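Local coordinates for protein laccase (PDB 3SQR) that oxidises phenolic substrates such as hydroquinones at copper centres while reducing dioxygen to water, and probably serves in lignin degradation and detoxification of lignin-derived products, at residues W49-S53 with A102-D106; W58-P63 with Q158-Y162; T256-G260 with V315-A321; N518-L524 with A537-S543. The contacts are given in a common frame with arbitrary orientation. Numbering follows the deposited sequence.

The contacts follow the three cupredoxin domains of a laccase. Contacts 1 and 2 are neighbours at the first domain, with centres 8 Å apart; their segments alternate along the chain, so two pieces of the N-terminal arm (W49-S53, W58-P63) lie on two loops of that domain, and Gly105 N is probably hydrogen-bonded to Val159 O (2.7 Å). Contact 3 comes next in sequence, at one end of the second domain's sandwich, its centre 29 Å from that of contact 1. Contact 4, last in the chain, pairs two strands of the third domain beside the copper ions; its centre is 20 Å from that of contact 2 but 45 Å from that of contact 3.

Contact 1 (W49-S53 with A102-D106); sequences WGEYS and ADWGD
This is a surface packing contact in which a small hairpin of the N-terminal arm packs Trp49 and the base of Tyr52 against a tryptophan just after strand 100-103. A type II' turn from Trp49 to Tyr52 is closed by Tyr52 N to Trp49 O (3.2 Å), and Trp49 N returns a bond to Tyr52 O (2.8 Å); Gly50, at phi 77°, suits the positive-phi corner. Across from it, Asp103 to Asp106 form a type II turn, with Gly105 at phi 97° and Asp106 OD2 accepting from Asp103 N (2.8 Å). The CA atoms of Trp49 and Trp104 are 9.4 Å apart, so large side chains must span the gap. Both tryptophans are t at chi1; Trp49 CD1 meets Trp104 CE3 at 3.4 Å with the rings oblique (43°), and Tyr52 CB reaches Trp104 CZ3 at 3.7 Å, completing an aromatic cluster. One water joins Trp49 NE1 (2.9 Å) to Trp104 O (2.5 Å). Around it, Trp104 also meets Tyr162 and Pro63, Arg68 of strand 67-79 forms salt bridges with Asp103 and Asp106, and Asn186 of strand 180-186 touches Trp49.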
loop_
_atom_site.group_PDB
_atom_site.type_symbol
_atom_site.label_atom_id
_atom_site.label_comp_id
_atom_site.label_asym_id
_atom_site.label_seq_id
_atom_site.Cartn_x
_atom_site.Cartn_y
_atom_site.Cartn_z
ATOM N N TRP A 49 -20.938 -9.638 12.887
ATOM C CA TRP A 49 -20.904 -10.145 11.523
ATOM C C TRP A 49 -21.592 -11.511 11.451
ATOM O O TRP A 49 -21.051 -12.463 10.924
ATOM C CB TRP A 49 -19.473 -10.228 11.006
ATOM C CG TRP A 49 -19.416 -10.251 9.516
ATOM C CD1 TRP A 49 -19.088 -11.321 8.706
ATOM C CD2 TRP A 49 -19.709 -9.161 8.642
ATOM N NE1 TRP A 49 -19.204 -10.955 7.383
ATOM C CE2 TRP A 49 -19.531 -9.624 7.314
ATOM C CE3 TRP A 49 -20.076 -7.825 8.843
ATOM C CZ2 TRP A 49 -19.755 -8.794 6.198
ATOM C CZ3 TRP A 49 -20.284 -7.019 7.756
ATOM C CH2 TRP A 49 -20.105 -7.496 6.434
ATOM N N GLY A 50 -22.806 -11.603 11.991
ATOM C CA GLY A 50 -23.546 -12.844 11.994
ATOM C C GLY A 50 -22.964 -13.715 13.080
ATOM O O GLY A 50 -22.828 -13.268 14.226
ATOM N N GLU A 51 -22.555 -14.924 12.699
ATOM C CA GLU A 51 -21.908 -15.890 13.611
ATOM C C GLU A 51 -20.489 -15.433 13.939
ATOM O O GLU A 51 -19.843 -15.948 14.847
ATOM C CB GLU A 51 -21.806 -17.276 12.947
ATOM N N TYR A 52 -19.987 -14.474 13.157
ATOM C CA TYR A 52 -18.633 -13.970 13.344
ATOM C C TYR A 52 -18.708 -12.579 13.862
ATOM O O TYR A 52 -19.789 -11.980 13.938
ATOM C CB TYR A 52 -17.901 -13.984 12.023
ATOM C CG TYR A 52 -17.969 -15.307 11.324
ATOM C CD1 TYR A 52 -17.140 -16.357 11.698
ATOM C CD2 TYR A 52 -18.863 -15.521 10.277
ATOM C CE1 TYR A 52 -17.198 -17.571 11.048
ATOM C CE2 TYR A 52 -18.911 -16.750 9.609
ATOM C CZ TYR A 52 -18.082 -17.763 10.008
ATOM O OH TYR A 52 -18.118 -18.980 9.315
ATOM N N SER A 53 -17.568 -12.055 14.247
ATOM C CA SER A 53 -17.557 -10.762 14.820
ATOM C C SER A 53 -16.184 -10.217 14.776
ATOM O O SER A 53 -15.220 -10.865 14.300
ATOM C CB SER A 53 -17.986 -10.848 16.296
ATOM O OG SER A 53 -16.932 -11.344 17.108
ATOM N N ALA A 102 -15.934 -6.624 -1.802
ATOM C CA ALA A 102 -16.319 -7.956 -1.496
ATOM C C ALA A 102 -16.641 -8.042 -0.028
ATOM O O ALA A 102 -16.560 -7.059 0.678
ATOM C CB ALA A 102 -15.179 -8.983 -1.915
ATOM N N ASP A 103 -17.130 -9.198 0.404
ATOM C CA ASP A 103 -17.351 -9.483 1.804
ATOM C C ASP A 103 -16.269 -10.419 2.239
ATOM O O ASP A 103 -15.774 -11.241 1.473
ATOM C CB ASP A 103 -18.703 -10.217 2.045
ATOM C CG ASP A 103 -19.889 -9.333 1.759
ATOM O OD1 ASP A 103 -19.807 -8.129 1.978
ATOM O OD2 ASP A 103 -20.874 -9.852 1.240
ATOM N N TRP A 104 -15.964 -10.318 3.518
ATOM C CA TRP A 104 -15.089 -11.214 4.206
ATOM C C TRP A 104 -15.485 -12.643 3.854
ATOM O O TRP A 104 -16.637 -13.054 4.049
ATOM C CB TRP A 104 -15.280 -10.928 5.686
ATOM C CG TRP A 104 -14.444 -11.659 6.580
ATOM C CD1 TRP A 104 -13.278 -12.303 6.293
ATOM C CD2 TRP A 104 -14.654 -11.792 7.970
ATOM N NE1 TRP A 104 -12.757 -12.908 7.446
ATOM C CE2 TRP A 104 -13.602 -12.599 8.487
ATOM C CE3 TRP A 104 -15.679 -11.362 8.839
ATOM C CZ2 TRP A 104 -13.546 -12.983 9.821
ATOM C CZ3 TRP A 104 -15.608 -11.734 10.187
ATOM C CH2 TRP A 104 -14.540 -12.517 10.664
ATOM N N GLY A 105 -14.512 -13.403 3.359
ATOM C CA GLY A 105 -14.731 -14.806 3.010
ATOM C C GLY A 105 -15.022 -15.065 1.538
ATOM O O GLY A 105 -15.008 -16.232 1.123
ATOM N N ASP A 106 -15.327 -14.013 0.755
ATOM C CA ASP A 106 -15.633 -14.177 -0.633
ATOM C C ASP A 106 -14.393 -14.639 -1.408
ATOM O O ASP A 106 -13.257 -14.376 -0.985
ATOM C CB ASP A 106 -16.109 -12.869 -1.251
ATOM C CG ASP A 106 -17.514 -12.504 -0.841
ATOM O OD1 ASP A 106 -18.266 -13.313 -0.212
ATOM O OD2 ASP A 106 -17.887 -11.366 -1.198
HETATM O O HOH W 1 -18.903 -12.498 4.969
#

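Contact 2 (W58-P63 with Q158-Y162); sequences WYDVTP and QVTQY
Neither segment is a regular strand: W58-P63 turns through helix-like angles at Trp58 and Tyr59, then extends from Val61 to Pro63, while Q158-Y162 is extended except at Thr160 (phi -108°, psi 22°). Trp58 CA lies 6.2 Å from Gln161 CA and Thr62 CA 5.6 Å from Thr160 CA. No direct hydrogen bond crosses; Trp58 O and Thr160 O, both acceptors, stand 3.1 Å apart, and water fills the seam. One water joins Trp58 O (3.0 Å) to Thr160 OG1 (2.8 Å), another Trp58 NE1 to Gln161 NE2 (both 2.9 Å), and a third lies 2.6 Å from Val61 O, 2.7 Å from Thr160 O and 3.0 Å from Thr62 OG1. Gln161 OE1 accepts from Arg129 N. Trp58, p at chi1, offers its face to the edge of Tyr162 (planes at 68°, centroids 5.6 Å apart), and Trp58 CD1 rests 3.8 Å from Gln161 CG. The small Thr62 packs CG2 3.5 Å from Gln158 NE2, whose hydrogen bond goes to Gly105 O. Q158-Y162 links strands 152-158 and 163-169 of the first cupredoxin domain's two sheets. Trp58 and Tyr162 touch Pro294 of the second domain, and Tyr59 OH bonds Asp471 and Arg498 of the third, so the arm bridges all three.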
loop_
_atom_site.group_PDB
_atom_site.type_symbol
_atom_site.label_atom_id
_atom_site.label_comp_id
_atom_site.label_asym_id
_atom_site.label_seq_id
_atom_site.Cartn_x
_atom_site.Cartn_y
_atom_site.Cartn_z
ATOM N N TRP A 58 -9.527 -13.916 12.386
ATOM C CA TRP A 58 -9.551 -14.062 10.949
ATOM C C TRP A 58 -8.304 -14.645 10.327
ATOM O O TRP A 58 -8.333 -14.966 9.159
ATOM C CB TRP A 58 -9.910 -12.738 10.264
ATOM C CG TRP A 58 -8.796 -11.731 10.368
ATOM C CD1 TRP A 58 -7.820 -11.522 9.457
ATOM C CD2 TRP A 58 -8.585 -10.775 11.416
ATOM N NE1 TRP A 58 -6.981 -10.519 9.870
ATOM C CE2 TRP A 58 -7.451 -10.015 11.058
ATOM C CE3 TRP A 58 -9.250 -10.477 12.611
ATOM C CZ2 TRP A 58 -6.939 -9.011 11.868
ATOM C CZ3 TRP A 58 -8.739 -9.468 13.417
ATOM C CH2 TRP A 58 -7.597 -8.743 13.028
ATOM N N TYR A 59 -7.225 -14.794 11.116
ATOM C CA TYR A 59 -6.074 -15.523 10.650
ATOM C C TYR A 59 -6.378 -17.017 10.624
ATOM O O TYR A 59 -5.653 -17.736 9.934
ATOM C CB TYR A 59 -4.819 -15.276 11.515
ATOM C CG TYR A 59 -4.442 -13.810 11.581
ATOM C CD1 TYR A 59 -3.733 -13.228 10.558
ATOM C CD2 TYR A 59 -4.887 -13.012 12.644
ATOM C CE1 TYR A 59 -3.416 -11.860 10.580
ATOM C CE2 TYR A 59 -4.598 -11.692 12.695
ATOM C CZ TYR A 59 -3.869 -11.099 11.660
ATOM O OH TYR A 59 -3.645 -9.727 11.761
ATOM N N ASP A 60 -7.299 -17.451 11.478
ATOM C CA ASP A 60 -7.582 -18.857 11.670
ATOM C C ASP A 60 -8.918 -19.298 11.138
ATOM O O ASP A 60 -9.074 -20.475 10.855
ATOM C CB ASP A 60 -7.518 -19.190 13.167
ATOM C CG ASP A 60 -6.119 -19.025 13.761
ATOM O OD1 ASP A 60 -5.097 -18.963 13.016
ATOM O OD2 ASP A 60 -6.054 -18.959 15.012
ATOM N N VAL A 61 -9.900 -18.383 11.060
ATOM C CA VAL A 61 -11.326 -18.680 10.765
ATOM C C VAL A 61 -11.761 -17.762 9.624
ATOM O O VAL A 61 -11.414 -16.587 9.664
ATOM C CB VAL A 61 -12.179 -18.394 12.032
ATOM C CG1 VAL A 61 -13.678 -18.481 11.763
ATOM C CG2 VAL A 61 -11.798 -19.403 13.156
ATOM N N THR A 62 -12.504 -18.282 8.647
ATOM C CA THR A 62 -12.966 -17.478 7.549
ATOM C C THR A 62 -14.408 -17.796 7.275
ATOM O O THR A 62 -14.761 -18.977 7.064
ATOM C CB THR A 62 -12.175 -17.791 6.268
ATOM O OG1 THR A 62 -10.762 -17.708 6.508
ATOM C CG2 THR A 62 -12.566 -16.838 5.093
ATOM N N PRO A 63 -15.256 -16.770 7.219
ATOM C CA PRO A 63 -16.631 -16.979 6.763
ATOM C C PRO A 63 -16.758 -17.590 5.374
ATOM O O PRO A 63 -15.863 -17.507 4.546
ATOM C CB PRO A 63 -17.204 -15.556 6.763
ATOM C CG PRO A 63 -16.432 -14.861 7.715
ATOM C CD PRO A 63 -15.052 -15.369 7.581
ATOM N N GLN A 158 -9.086 -15.966 -2.074
ATOM C CA GLN A 158 -10.074 -15.654 -1.066
ATOM C C GLN A 158 -9.674 -14.466 -0.251
ATOM O O GLN A 158 -8.505 -14.301 0.154
ATOM C CB GLN A 158 -10.332 -16.843 -0.114
ATOM C CG GLN A 158 -11.539 -16.695 0.739
ATOM C CD GLN A 158 -11.859 -17.964 1.495
ATOM O OE1 GLN A 158 -10.947 -18.750 1.789
ATOM N NE2 GLN A 158 -13.159 -18.159 1.856
ATOM N N VAL A 159 -10.684 -13.681 0.179
ATOM C CA VAL A 159 -10.332 -12.644 1.126
ATOM C C VAL A 159 -10.657 -13.156 2.521
ATOM O O VAL A 159 -11.814 -13.459 2.870
ATOM C CB VAL A 159 -10.994 -11.284 0.842
ATOM C CG1 VAL A 159 -10.318 -10.614 -0.382
ATOM C CG2 VAL A 159 -12.570 -11.413 0.602
ATOM N N THR A 160 -9.601 -13.359 3.284
ATOM C CA THR A 160 -9.715 -13.948 4.612
ATOM C C THR A 160 -9.455 -12.846 5.659
ATOM O O THR A 160 -9.047 -13.081 6.782
ATOM C CB THR A 160 -8.681 -15.081 4.744
ATOM O OG1 THR A 160 -7.357 -14.537 4.609
ATOM C CG2 THR A 160 -8.893 -16.091 3.641
ATOM N N GLN A 161 -9.654 -11.604 5.217
ATOM C CA GLN A 161 -9.391 -10.396 5.960
ATOM C C GLN A 161 -10.537 -9.439 5.569
ATOM O O GLN A 161 -11.183 -9.617 4.535
ATOM C CB GLN A 161 -8.066 -9.731 5.545
ATOM C CG GLN A 161 -6.869 -10.535 5.886
ATOM C CD GLN A 161 -5.721 -10.136 5.044
ATOM O OE1 GLN A 161 -5.612 -10.586 3.859
ATOM N NE2 GLN A 161 -4.845 -9.321 5.603
ATOM N N TYR A 162 -10.724 -8.422 6.399
ATOM C CA TYR A 162 -11.733 -7.395 6.162
ATOM C C TYR A 162 -11.175 -6.034 6.506
ATOM O O TYR A 162 -10.313 -5.868 7.372
ATOM C CB TYR A 162 -13.063 -7.722 6.867
ATOM C CG TYR A 162 -12.928 -7.856 8.343
ATOM C CD1 TYR A 162 -13.061 -6.735 9.180
ATOM C CD2 TYR A 162 -12.599 -9.081 8.918
ATOM C CE1 TYR A 162 -12.875 -6.864 10.562
ATOM C CE2 TYR A 162 -12.395 -9.208 10.266
ATOM C CZ TYR A 162 -12.545 -8.100 11.095
ATOM O OH TYR A 162 -12.398 -8.193 12.448
HETATM O O HOH W 2 -6.237 -14.434 7.137
HETATM O O HOH W 3 -5.424 -8.631 8.308
HETATM O O HOH W 4 -10.820 -14.963 7.686
#

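Contact 3 (T256-G260 with V315-A321); sequences TFVEG and VEANAAA
An acidic side chain sits among carbonyl oxygens here: Glu259, t at chi1 and p at chi2, folds back so that its OE1 is 2.6 Å from Ala319 O and its OE2 3.2 Å from Ala317 O, the latter a pair of acceptors. Beside it, Gly260 N donates to Ala317 O (2.9 Å, 172°). Glycine suits that place, its phi being 82°. Ala317 centres an inverse gamma turn, with a weak Asn318 N to Glu316 O bond (2.9 Å), and its CA lies 5.1 Å from Glu259 CA. Its small methyl group fits closely between chain and ring, 3.4 Å from Val258 O and 3.6 Å from Phe257 CD2; Phe257 CE2 continues to Val315 CG1 at 3.8 Å. The Phe257 ring also stacks on Tyr263. Segment 256-260 passes from strand 254-256 to strand 262-269, and segment 315-321 leads from strand 310-316 toward strand 323-327. Each thus crosses between the two sheets, as loops do at the end of a cupredoxin beta sandwich, here that of the second domain.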
loop_
_atom_site.group_PDB
_atom_site.type_symbol
_atom_site.label_atom_id
_atom_site.label_comp_id
_atom_site.label_asym_id
_atom_site.label_seq_id
_atom_site.Cartn_x
_atom_site.Cartn_y
_atom_site.Cartn_z
ATOM N N THR A 256 -19.513 15.596 1.551
ATOM C CA THR A 256 -20.700 16.178 2.216
ATOM C C THR A 256 -21.107 15.437 3.430
ATOM O O THR A 256 -21.280 14.207 3.392
ATOM C CB THR A 256 -21.836 16.220 1.236
ATOM O OG1 THR A 256 -21.427 17.072 0.191
ATOM C CG2 THR A 256 -23.117 16.785 1.921
ATOM N N PHE A 257 -21.293 16.158 4.538
ATOM C CA PHE A 257 -21.742 15.564 5.747
ATOM C C PHE A 257 -23.173 16.084 6.052
ATOM O O PHE A 257 -23.504 17.261 5.783
ATOM C CB PHE A 257 -20.896 15.929 6.959
ATOM C CG PHE A 257 -19.653 15.133 7.158
ATOM C CD1 PHE A 257 -19.325 14.026 6.353
ATOM C CD2 PHE A 257 -18.771 15.507 8.141
ATOM C CE1 PHE A 257 -18.143 13.340 6.599
ATOM C CE2 PHE A 257 -17.575 14.806 8.378
ATOM C CZ PHE A 257 -17.295 13.725 7.597
ATOM N N VAL A 258 -23.972 15.168 6.557
ATOM C CA VAL A 258 -25.263 15.425 7.185
ATOM C C VAL A 258 -25.092 15.463 8.707
ATOM O O VAL A 258 -24.566 14.584 9.375
ATOM C CB VAL A 258 -26.307 14.346 6.805
ATOM C CG1 VAL A 258 -27.638 14.591 7.672
ATOM C CG2 VAL A 258 -26.601 14.355 5.323
ATOM N N GLU A 259 -25.549 16.556 9.291
ATOM C CA GLU A 259 -25.299 16.809 10.655
ATOM C C GLU A 259 -25.817 15.640 11.533
ATOM O O GLU A 259 -26.889 15.118 11.281
ATOM C CB GLU A 259 -25.997 18.168 10.983
ATOM C CG GLU A 259 -25.886 18.500 12.375
ATOM C CD GLU A 259 -24.602 19.156 12.798
ATOM O OE1 GLU A 259 -24.030 20.014 12.093
ATOM O OE2 GLU A 259 -24.185 18.855 13.910
ATOM N N GLY A 260 -25.028 15.235 12.516
ATOM C CA GLY A 260 -25.349 14.133 13.439
ATOM C C GLY A 260 -25.046 12.729 12.905
ATOM O O GLY A 260 -25.171 11.769 13.638
ATOM N N VAL A 315 -15.914 9.577 11.629
ATOM C CA VAL A 315 -15.986 11.028 11.880
ATOM C C VAL A 315 -17.479 11.306 12.098
ATOM O O VAL A 315 -18.318 10.998 11.231
ATOM C CB VAL A 315 -15.472 11.874 10.770
ATOM C CG1 VAL A 315 -15.495 13.357 11.260
ATOM C CG2 VAL A 315 -14.046 11.513 10.430
ATOM N N GLU A 316 -17.771 11.906 13.246
ATOM C CA GLU A 316 -19.127 12.376 13.539
ATOM C C GLU A 316 -19.238 13.835 13.127
ATOM O O GLU A 316 -18.351 14.655 13.445
ATOM C CB GLU A 316 -19.477 12.146 15.017
ATOM C CG GLU A 316 -20.850 12.627 15.336
ATOM C CD GLU A 316 -21.245 12.231 16.734
ATOM O OE1 GLU A 316 -20.364 12.291 17.613
ATOM O OE2 GLU A 316 -22.431 11.847 16.924
ATOM N N ALA A 317 -20.268 14.080 12.325
ATOM C CA ALA A 317 -20.542 15.348 11.711
ATOM C C ALA A 317 -21.286 16.174 12.814
ATOM O O ALA A 317 -22.455 16.465 12.672
ATOM C CB ALA A 317 -21.415 15.166 10.500
ATOM N N ASN A 318 -20.545 16.528 13.838
ATOM C CA ASN A 318 -21.090 17.242 15.009
ATOM C C ASN A 318 -20.585 18.693 15.096
ATOM O O ASN A 318 -20.568 19.275 16.189
ATOM C CB ASN A 318 -20.723 16.501 16.316
ATOM C CG ASN A 318 -19.220 16.317 16.527
ATOM O OD1 ASN A 318 -18.369 16.710 15.708
ATOM N ND2 ASN A 318 -18.881 15.701 17.656
ATOM N N ALA A 319 -20.088 19.241 13.997
ATOM C CA ALA A 319 -19.644 20.637 13.979
ATOM C C ALA A 319 -20.772 21.560 13.526
ATOM O O ALA A 319 -21.825 21.140 12.978
ATOM C CB ALA A 319 -18.375 20.841 13.084
ATOM N N ALA A 320 -20.537 22.859 13.783
ATOM C CA ALA A 320 -21.369 23.891 13.203
ATOM C C ALA A 320 -21.370 23.608 11.716
ATOM O O ALA A 320 -20.276 23.303 11.157
ATOM C CB ALA A 320 -20.750 25.269 13.478
ATOM N N ALA A 321 -22.552 23.644 11.100
ATOM C CA ALA A 321 -22.682 23.440 9.676
ATOM C C ALA A 321 -21.938 24.530 8.909
ATOM O O ALA A 321 -22.242 25.719 8.995
ATOM C CB ALA A 321 -24.134 23.362 9.222
#

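Contact 4 (N518-L524 with A537-S543); sequences NPGSWLL and AMQFVES
Two antiparallel strands of the third cupredoxin domain, 520-524 and 537-542, pair in register, their axes 4.4 Å apart at closest approach and 159° between directions. Gly520-Glu542, Trp522-Phe540 and Leu524-Met538 are hydrogen-bonded pairs, each closed by two bonds, such as Trp522 N to Phe540 O at 2.8 Å; Ser521-Val541 and Leu523-Gln539 are non-hydrogen-bonded pairs between them. The face with Trp522 has the larger relief. Gly520 provides its hollow: a CB there would clash with Trp522 CZ2, so the indole (chi1 m) lies over bare backbone and its NE1 bonds Asn518 O (2.8 Å). Farther along, Leu524 CB packs 3.6 Å from Met538 SD, the methionine side chain being curled by three p rotamers, and Leu524 CD1 lies 4.0 Å from Phe540 CE2. Tyr451 of strand 448-455 packs on all three. On the other face, Leu523 CD1 dips to 3.3 Å from Met538 O, and the short side chains of Ser521 and Val541 pack against Thr419 and Ile423 of helix 419-424. The nearest atom of the Leu523 side chain is about 4 Å from a copper ion, since strand 520-526 carries the ligands His525 and Cys526. At the far end Glu542, also hydrogen-bonded to His470, reaches across: its OE2 accepts from Asn518 N at 2.9 Å.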
loop_
_atom_site.group_PDB
_atom_site.type_symbol
_atom_site.label_atom_id
_atom_site.label_comp_id
_atom_site.label_asym_id
_atom_site.label_seq_id
_atom_site.Cartn_x
_atom_site.Cartn_y
_atom_site.Cartn_z
ATOM N N ASN A 518 2.660 -19.197 6.227
ATOM C CA ASN A 518 2.259 -18.966 4.908
ATOM C C ASN A 518 3.415 -19.255 3.986
ATOM O O ASN A 518 4.177 -18.363 3.609
ATOM C CB ASN A 518 1.858 -17.503 4.711
ATOM C CG ASN A 518 1.064 -17.286 3.445
ATOM O OD1 ASN A 518 0.816 -18.213 2.693
ATOM N ND2 ASN A 518 0.622 -16.040 3.227
ATOM N N PRO A 519 3.619 -20.540 3.686
ATOM C CA PRO A 519 4.734 -20.806 2.765
ATOM C C PRO A 519 4.641 -20.039 1.460
ATOM O O PRO A 519 3.551 -19.922 0.859
ATOM C CB PRO A 519 4.599 -22.305 2.521
ATOM C CG PRO A 519 3.914 -22.799 3.674
ATOM C CD PRO A 519 2.933 -21.752 4.141
ATOM N N GLY A 520 5.771 -19.564 0.966
ATOM C CA GLY A 520 5.804 -18.740 -0.245
ATOM C C GLY A 520 7.044 -17.876 -0.323
ATOM O O GLY A 520 8.001 -18.016 0.418
ATOM N N SER A 521 7.005 -16.983 -1.272
ATOM C CA SER A 521 8.079 -16.088 -1.504
ATOM C C SER A 521 7.491 -14.709 -1.373
ATOM O O SER A 521 6.749 -14.268 -2.256
ATOM C CB SER A 521 8.613 -16.313 -2.888
ATOM O OG SER A 521 7.570 -16.261 -3.838
ATOM N N TRP A 522 7.881 -14.052 -0.298
ATOM C CA TRP A 522 7.245 -12.815 0.146
ATOM C C TRP A 522 8.169 -11.615 0.094
ATOM O O TRP A 522 9.148 -11.542 0.808
ATOM C CB TRP A 522 6.695 -13.035 1.546
ATOM C CG TRP A 522 5.808 -14.197 1.597
ATOM C CD1 TRP A 522 5.953 -15.333 2.359
ATOM C CD2 TRP A 522 4.621 -14.391 0.852
ATOM N NE1 TRP A 522 4.973 -16.180 2.137
ATOM C CE2 TRP A 522 4.095 -15.652 1.247
ATOM C CE3 TRP A 522 3.886 -13.610 -0.025
ATOM C CZ2 TRP A 522 2.911 -16.145 0.766
ATOM C CZ3 TRP A 522 2.684 -14.118 -0.526
ATOM C CH2 TRP A 522 2.222 -15.394 -0.143
ATOM N N LEU A 523 7.823 -10.688 -0.745
ATOM C CA LEU A 523 8.577 -9.464 -0.911
ATOM C C LEU A 523 8.432 -8.562 0.331
ATOM O O LEU A 523 7.355 -8.494 0.945
ATOM C CB LEU A 523 8.100 -8.718 -2.144
ATOM C CG LEU A 523 8.916 -7.481 -2.544
ATOM C CD1 LEU A 523 10.354 -7.942 -2.996
ATOM C CD2 LEU A 523 8.228 -6.709 -3.636
ATOM N N LEU A 524 9.515 -7.910 0.724
ATOM C CA LEU A 524 9.443 -6.862 1.724
ATOM C C LEU A 524 10.227 -5.697 1.128
ATOM O O LEU A 524 11.298 -5.882 0.598
ATOM C CB LEU A 524 10.080 -7.295 3.040
ATOM C CG LEU A 524 10.229 -6.159 4.069
ATOM C CD1 LEU A 524 10.011 -6.697 5.479
ATOM C CD2 LEU A 524 11.601 -5.448 3.884
ATOM N N ALA A 537 14.692 -3.512 -0.895
ATOM C CA ALA A 537 13.808 -4.627 -0.867
ATOM C C ALA A 537 14.576 -5.895 -0.589
ATOM O O ALA A 537 15.734 -6.007 -0.949
ATOM C CB ALA A 537 13.074 -4.731 -2.235
ATOM N N MET A 538 13.878 -6.872 -0.010
ATOM C CA MET A 538 14.359 -8.200 0.087
ATOM C C MET A 538 13.142 -9.133 0.021
ATOM O O MET A 538 12.035 -8.688 -0.263
ATOM C CB MET A 538 15.190 -8.387 1.334
ATOM C CG MET A 538 14.506 -7.895 2.581
ATOM S SD MET A 538 13.260 -8.957 3.078
ATOM C CE MET A 538 14.262 -10.418 3.565
ATOM N N GLN A 539 13.353 -10.415 0.158
ATOM C CA GLN A 539 12.237 -11.323 0.145
ATOM C C GLN A 539 12.513 -12.519 1.011
ATOM O O GLN A 539 13.643 -12.930 1.165
ATOM C CB GLN A 539 11.864 -11.730 -1.287
ATOM C CG GLN A 539 12.904 -12.588 -1.998
ATOM C CD GLN A 539 12.577 -12.787 -3.459
ATOM O OE1 GLN A 539 11.609 -13.449 -3.819
ATOM N NE2 GLN A 539 13.411 -12.216 -4.311
ATOM N N PHE A 540 11.434 -13.034 1.608
ATOM C CA PHE A 540 11.494 -14.207 2.438
ATOM C C PHE A 540 11.016 -15.385 1.636
ATOM O O PHE A 540 9.931 -15.359 1.077
ATOM C CB PHE A 540 10.625 -14.036 3.682
ATOM C CG PHE A 540 11.046 -12.898 4.531
ATOM C CD1 PHE A 540 12.084 -13.030 5.436
ATOM C CD2 PHE A 540 10.417 -11.652 4.421
ATOM C CE1 PHE A 540 12.493 -12.011 6.199
ATOM C CE2 PHE A 540 10.816 -10.558 5.236
ATOM C CZ PHE A 540 11.843 -10.725 6.111
ATOM N N VAL A 541 11.860 -16.424 1.545
ATOM C CA VAL A 541 11.420 -17.663 0.950
ATOM C C VAL A 541 11.148 -18.477 2.169
ATOM O O VAL A 541 12.062 -18.894 2.933
ATOM C CB VAL A 541 12.421 -18.276 -0.027
ATOM C CG1 VAL A 541 11.995 -19.760 -0.361
ATOM C CG2 VAL A 541 12.558 -17.372 -1.326
ATOM N N GLU A 542 9.861 -18.570 2.449
ATOM C CA GLU A 542 9.318 -19.156 3.624
ATOM C C GLU A 542 8.830 -20.592 3.402
ATOM O O GLU A 542 7.919 -20.851 2.614
ATOM C CB GLU A 542 8.095 -18.300 4.106
ATOM C CG GLU A 542 7.435 -18.817 5.365
ATOM C CD GLU A 542 6.328 -17.917 5.816
ATOM O OE1 GLU A 542 6.294 -16.787 5.301
ATOM O OE2 GLU A 542 5.452 -18.381 6.520
ATOM N N SER A 543 9.414 -21.515 4.151
ATOM C CA SER A 543 8.920 -22.903 4.136
ATOM C C SER A 543 8.777 -23.412 2.719
ATOM O O SER A 543 7.742 -23.949 2.302
ATOM C CB SER A 543 7.617 -22.992 4.911
ATOM O OG SER A 543 7.852 -22.528 6.212
#